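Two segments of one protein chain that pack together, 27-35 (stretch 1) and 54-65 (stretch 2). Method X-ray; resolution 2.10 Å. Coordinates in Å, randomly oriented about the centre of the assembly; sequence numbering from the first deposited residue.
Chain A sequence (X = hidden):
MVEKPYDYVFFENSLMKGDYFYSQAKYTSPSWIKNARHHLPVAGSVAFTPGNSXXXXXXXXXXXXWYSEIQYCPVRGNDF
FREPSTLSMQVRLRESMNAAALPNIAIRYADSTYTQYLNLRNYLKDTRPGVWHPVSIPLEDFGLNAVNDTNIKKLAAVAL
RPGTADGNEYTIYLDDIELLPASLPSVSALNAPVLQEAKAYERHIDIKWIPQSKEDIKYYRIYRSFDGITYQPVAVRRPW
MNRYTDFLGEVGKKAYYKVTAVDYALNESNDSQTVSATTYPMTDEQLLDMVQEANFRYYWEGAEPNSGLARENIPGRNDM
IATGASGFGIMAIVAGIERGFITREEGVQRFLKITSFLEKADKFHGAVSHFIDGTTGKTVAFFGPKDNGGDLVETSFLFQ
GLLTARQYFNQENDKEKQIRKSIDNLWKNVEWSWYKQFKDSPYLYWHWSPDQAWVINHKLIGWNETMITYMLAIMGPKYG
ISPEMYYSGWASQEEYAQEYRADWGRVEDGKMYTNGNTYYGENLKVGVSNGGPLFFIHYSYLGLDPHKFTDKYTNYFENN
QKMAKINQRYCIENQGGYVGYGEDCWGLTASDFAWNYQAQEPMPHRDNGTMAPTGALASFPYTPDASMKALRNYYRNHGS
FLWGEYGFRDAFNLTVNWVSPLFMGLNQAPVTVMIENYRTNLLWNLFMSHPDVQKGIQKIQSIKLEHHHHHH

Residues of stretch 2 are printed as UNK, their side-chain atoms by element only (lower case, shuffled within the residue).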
# COMPACT_ATOMS: atom_id res chain seq x y z
N TYR A 27 -19.56 0.86 -26.93
CA TYR A 27 -20.20 0.36 -28.12
C TYR A 27 -20.94 1.46 -28.82
O TYR A 27 -21.28 2.50 -28.24
CB TYR A 27 -21.18 -0.80 -27.78
CG TYR A 27 -22.25 -0.34 -26.85
CD1 TYR A 27 -23.45 0.18 -27.33
CD2 TYR A 27 -22.04 -0.35 -25.47
CE1 TYR A 27 -24.42 0.67 -26.47
CE2 TYR A 27 -23.01 0.11 -24.60
CZ TYR A 27 -24.19 0.62 -25.10
OH TYR A 27 -25.14 1.09 -24.24
N THR A 28 -21.19 1.19 -30.09
CA THR A 28 -22.03 2.01 -30.94
C THR A 28 -23.15 1.07 -31.36
O THR A 28 -22.90 0.04 -32.01
CB THR A 28 -21.28 2.47 -32.18
OG1 THR A 28 -20.05 3.06 -31.77
CG2 THR A 28 -22.11 3.46 -33.00
N SER A 29 -24.35 1.40 -30.94
CA SER A 29 -25.54 0.68 -31.36
C SER A 29 -25.57 0.64 -32.91
O SER A 29 -25.21 1.63 -33.54
CB SER A 29 -26.76 1.39 -30.77
OG SER A 29 -27.94 0.91 -31.35
N PRO A 30 -26.00 -0.45 -33.55
CA PRO A 30 -26.76 -1.55 -32.94
C PRO A 30 -25.94 -2.64 -32.28
O PRO A 30 -26.51 -3.64 -31.87
CB PRO A 30 -27.51 -2.16 -34.15
CG PRO A 30 -26.59 -1.85 -35.30
CD PRO A 30 -26.19 -0.44 -35.01
N SER A 31 -24.63 -2.47 -32.20
CA SER A 31 -23.81 -3.37 -31.41
C SER A 31 -23.96 -3.07 -29.92
O SER A 31 -24.48 -2.02 -29.52
CB SER A 31 -22.34 -3.29 -31.84
OG SER A 31 -22.16 -3.97 -33.05
N TRP A 32 -23.50 -4.00 -29.11
CA TRP A 32 -23.60 -3.86 -27.70
C TRP A 32 -22.48 -4.62 -27.04
O TRP A 32 -22.02 -5.62 -27.55
CB TRP A 32 -24.96 -4.34 -27.21
CG TRP A 32 -25.12 -4.18 -25.74
CD1 TRP A 32 -25.08 -3.00 -25.03
CD2 TRP A 32 -25.27 -5.22 -24.78
NE1 TRP A 32 -25.22 -3.25 -23.68
CE2 TRP A 32 -25.34 -4.61 -23.50
CE3 TRP A 32 -25.37 -6.61 -24.86
CZ2 TRP A 32 -25.51 -5.34 -22.34
CZ3 TRP A 32 -25.53 -7.34 -23.69
CH2 TRP A 32 -25.62 -6.70 -22.45
N ILE A 33 -22.00 -4.07 -25.94
CA ILE A 33 -21.18 -4.81 -25.01
C ILE A 33 -21.62 -4.49 -23.59
O ILE A 33 -21.86 -3.33 -23.24
CB ILE A 33 -19.66 -4.58 -25.21
CG1 ILE A 33 -18.88 -5.42 -24.21
CG2 ILE A 33 -19.28 -3.10 -25.11
CD1 ILE A 33 -17.44 -5.65 -24.60
N LYS A 34 -21.71 -5.54 -22.78
CA LYS A 34 -22.19 -5.40 -21.44
C LYS A 34 -21.12 -4.68 -20.66
O LYS A 34 -19.94 -5.03 -20.75
CB LYS A 34 -22.47 -6.78 -20.82
CG LYS A 34 -23.16 -6.70 -19.47
CD LYS A 34 -23.34 -8.08 -18.89
CE LYS A 34 -23.72 -8.06 -17.43
NZ LYS A 34 -23.84 -9.45 -16.88
N ASN A 35 -21.55 -3.67 -19.90
CA ASN A 35 -20.63 -2.84 -19.14
C ASN A 35 -21.35 -2.16 -18.00
O ASN A 35 -22.55 -1.94 -18.06
CB ASN A 35 -20.01 -1.76 -20.04
CG ASN A 35 -21.01 -0.69 -20.45
OD1 ASN A 35 -21.03 0.39 -19.87
ND2 ASN A 35 -21.87 -1.00 -21.41
N UNK A 54 -13.42 -11.85 -16.11
CA UNK A 54 -14.06 -10.76 -16.78
C UNK A 54 -15.08 -11.30 -17.75
O UNK A 54 -14.82 -12.27 -18.48
c UNK A 54 -13.03 -9.91 -17.51
c UNK A 54 -12.05 -9.18 -16.60
c UNK A 54 -12.78 -8.15 -15.78
c UNK A 54 -11.00 -8.49 -17.45
N UNK A 55 -16.24 -10.66 -17.74
CA UNK A 55 -17.33 -11.06 -18.60
C UNK A 55 -17.26 -10.22 -19.83
O UNK A 55 -17.25 -9.00 -19.77
o UNK A 55 -22.10 -11.27 -19.12
c UNK A 55 -21.18 -11.09 -18.29
c UNK A 55 -19.80 -11.58 -18.65
o UNK A 55 -21.34 -10.52 -17.20
c UNK A 55 -18.68 -10.86 -17.92
N UNK A 56 -17.23 -10.89 -20.97
CA UNK A 56 -17.24 -10.20 -22.23
C UNK A 56 -18.51 -10.63 -22.96
O UNK A 56 -18.53 -11.65 -23.66
c UNK A 56 -15.96 -10.52 -23.01
c UNK A 56 -15.74 -9.58 -24.19
c UNK A 56 -15.16 -8.27 -23.70
c UNK A 56 -14.82 -10.21 -25.23
N UNK A 57 -19.58 -9.87 -22.76
CA UNK A 57 -20.88 -10.17 -23.37
C UNK A 57 -21.15 -9.08 -24.36
O UNK A 57 -21.17 -7.89 -24.02
o UNK A 57 -21.77 -11.53 -21.61
c UNK A 57 -22.00 -10.32 -22.34
c UNK A 57 -23.39 -10.40 -22.99
N UNK A 58 -21.32 -9.49 -25.62
CA UNK A 58 -21.42 -8.55 -26.71
C UNK A 58 -22.35 -9.00 -27.81
O UNK A 58 -22.65 -10.18 -27.96
o UNK A 58 -17.61 -13.03 -29.33
c UNK A 58 -18.19 -11.88 -28.86
c UNK A 58 -18.92 -11.07 -29.71
c UNK A 58 -18.63 -10.38 -27.01
c UNK A 58 -18.02 -11.53 -27.50
c UNK A 58 -20.02 -8.29 -27.31
c UNK A 58 -19.52 -9.90 -29.20
c UNK A 58 -19.37 -9.54 -27.85
N UNK A 59 -22.77 -8.01 -28.59
CA UNK A 59 -23.47 -8.18 -29.85
C UNK A 59 -22.68 -7.41 -30.89
O UNK A 59 -22.53 -6.19 -30.80
c UNK A 59 -25.69 -8.37 -28.67
c UNK A 59 -24.92 -7.65 -29.78
c UNK A 59 -25.63 -7.85 -31.11
N UNK A 60 -22.15 -8.13 -31.86
CA UNK A 60 -21.46 -7.52 -32.98
C UNK A 60 -22.51 -7.44 -34.07
O UNK A 60 -22.82 -8.44 -34.71
o UNK A 60 -19.47 -8.73 -32.28
c UNK A 60 -20.28 -8.40 -33.39
N UNK A 61 -23.10 -6.25 -34.25
CA UNK A 61 -24.16 -6.05 -35.23
C UNK A 61 -23.64 -5.29 -36.44
O UNK A 61 -22.81 -4.38 -36.29
c UNK A 61 -25.34 -5.31 -34.61
N UNK A 62 -24.13 -5.65 -37.64
CA UNK A 62 -23.70 -4.91 -38.82
C UNK A 62 -24.01 -3.44 -38.64
O UNK A 62 -25.08 -3.09 -38.16
c UNK A 62 -25.05 -6.81 -39.46
c UNK A 62 -25.05 -6.76 -37.97
c UNK A 62 -24.55 -5.50 -39.96
N UNK A 63 -23.06 -2.60 -39.00
CA UNK A 63 -23.21 -1.15 -38.86
C UNK A 63 -22.93 -0.59 -37.48
O UNK A 63 -23.00 0.62 -37.28
N UNK A 64 -22.64 -1.46 -36.51
CA UNK A 64 -22.35 -1.03 -35.16
C UNK A 64 -20.92 -1.37 -34.85
O UNK A 64 -20.21 -1.99 -35.65
N UNK A 65 -20.49 -1.00 -33.66
CA UNK A 65 -19.16 -1.35 -33.22
C UNK A 65 -19.17 -1.51 -31.72
O UNK A 65 -20.03 -0.96 -31.04
c UNK A 65 -16.75 -0.76 -33.80
o UNK A 65 -16.52 -1.99 -33.92
o UNK A 65 -15.86 0.09 -33.81
c UNK A 65 -18.17 -0.25 -33.63
O HOH W 1 -20.27 -4.95 -34.69
O HOH W 2 -19.03 -7.66 -21.17

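Position 54 carries four carbons, forked at the second, and none reaches stretch 1. The fork marks leucine: Leu54 is a buried strand residue, where an apolar side chain is at home.

Position 55 has a chain of three carbons, the third bearing two oxygens. That carboxylate makes it glutamate, and Glu55 has a clear partner: Lys34 NZ lies 2.7 Å from Glu55 OE1, a salt bridge reached by a lysine chain extended with every chi angle t.

At position 56 four carbons again fork at the second. Leu56 begins by pointing away from stretch 1, yet its end comes nearer, and CD1 meets Ile33 CD1 at 3.6 Å, an apolar contact between buried side chains.

Position 57 has one carbon carrying an oxygen and a methyl, the pattern of threonine. Both branches of Thr57 are used: OG1 donates to Glu55 OE2 at 2.5 Å, helping to hold the carboxylate, while CG2 lies 3.8 Å from Trp32 CZ3. Its backbone O accepts from Lys34 N at 2.7 Å.

Position 58 shows one carbon leading to a six-carbon ring with an oxygen, hence tyrosine. The CB of Tyr58 sits 4.3 Å from Ile33 CB, on the same face of the sheet, but the ring leads away and its hydroxyl is hydrogen-bonded elsewhere in the structure.

Three carbons, branched at the first, identify position 59 as valine. Val59 suits a strand, and its CB packs 4.2 Å from Trp32 CB, with CG2 at the edge of the indole. The backbones pair twice: Trp32 N to Val59 O at 2.9 Å and Val59 N to Trp32 O at 2.7 Å.

One carbon and one oxygen at position 60 give serine; Ser60 points away from stretch 1, and its buried hydroxyl is satisfied by a hydrogen bond to a residue just outside the two stretches.

Position 61 has a single carbon and is alanine. This small side chain packs closely, Ala61 CB lying 3.7 Å from Pro30 CG, while Ala61 N donates to Ser31 OG at 2.7 Å.

At position 62 three carbons close a ring onto the backbone N, so it is proline. Pro62 occupies the second place of a type II turn, with a phi of -57° that its ring readily accommodates.

Position 63 has no side-chain atoms. Gly63 has a phi of 82°, a positive value that favours glycine.

Position 64 is also bare, and Gly64 needs to be: an ideal CB would lie 2.5 Å from Ser31 N and 2.8 Å from Thr28 O, both clashes.

Position 65 has two carbons, the second with two oxygens: aspartate. Asp65 pairs through its backbone, its O accepting from Thr28 N at 2.6 Å and its N donating to Thr28 O at 3.1 Å; OD2 is bonded elsewhere in the structure.

The contact thus joins two short antiparallel ladders, whose register shifts by two across the intervening loops. Ser31 anchors that break, water 2 links Lys34 O with Glu55 O and Thr57 N, and apolar packing and the salt bridge reinforce the backbone pairing.

Stretch 2 (54-65) LELTYVSAPGGD
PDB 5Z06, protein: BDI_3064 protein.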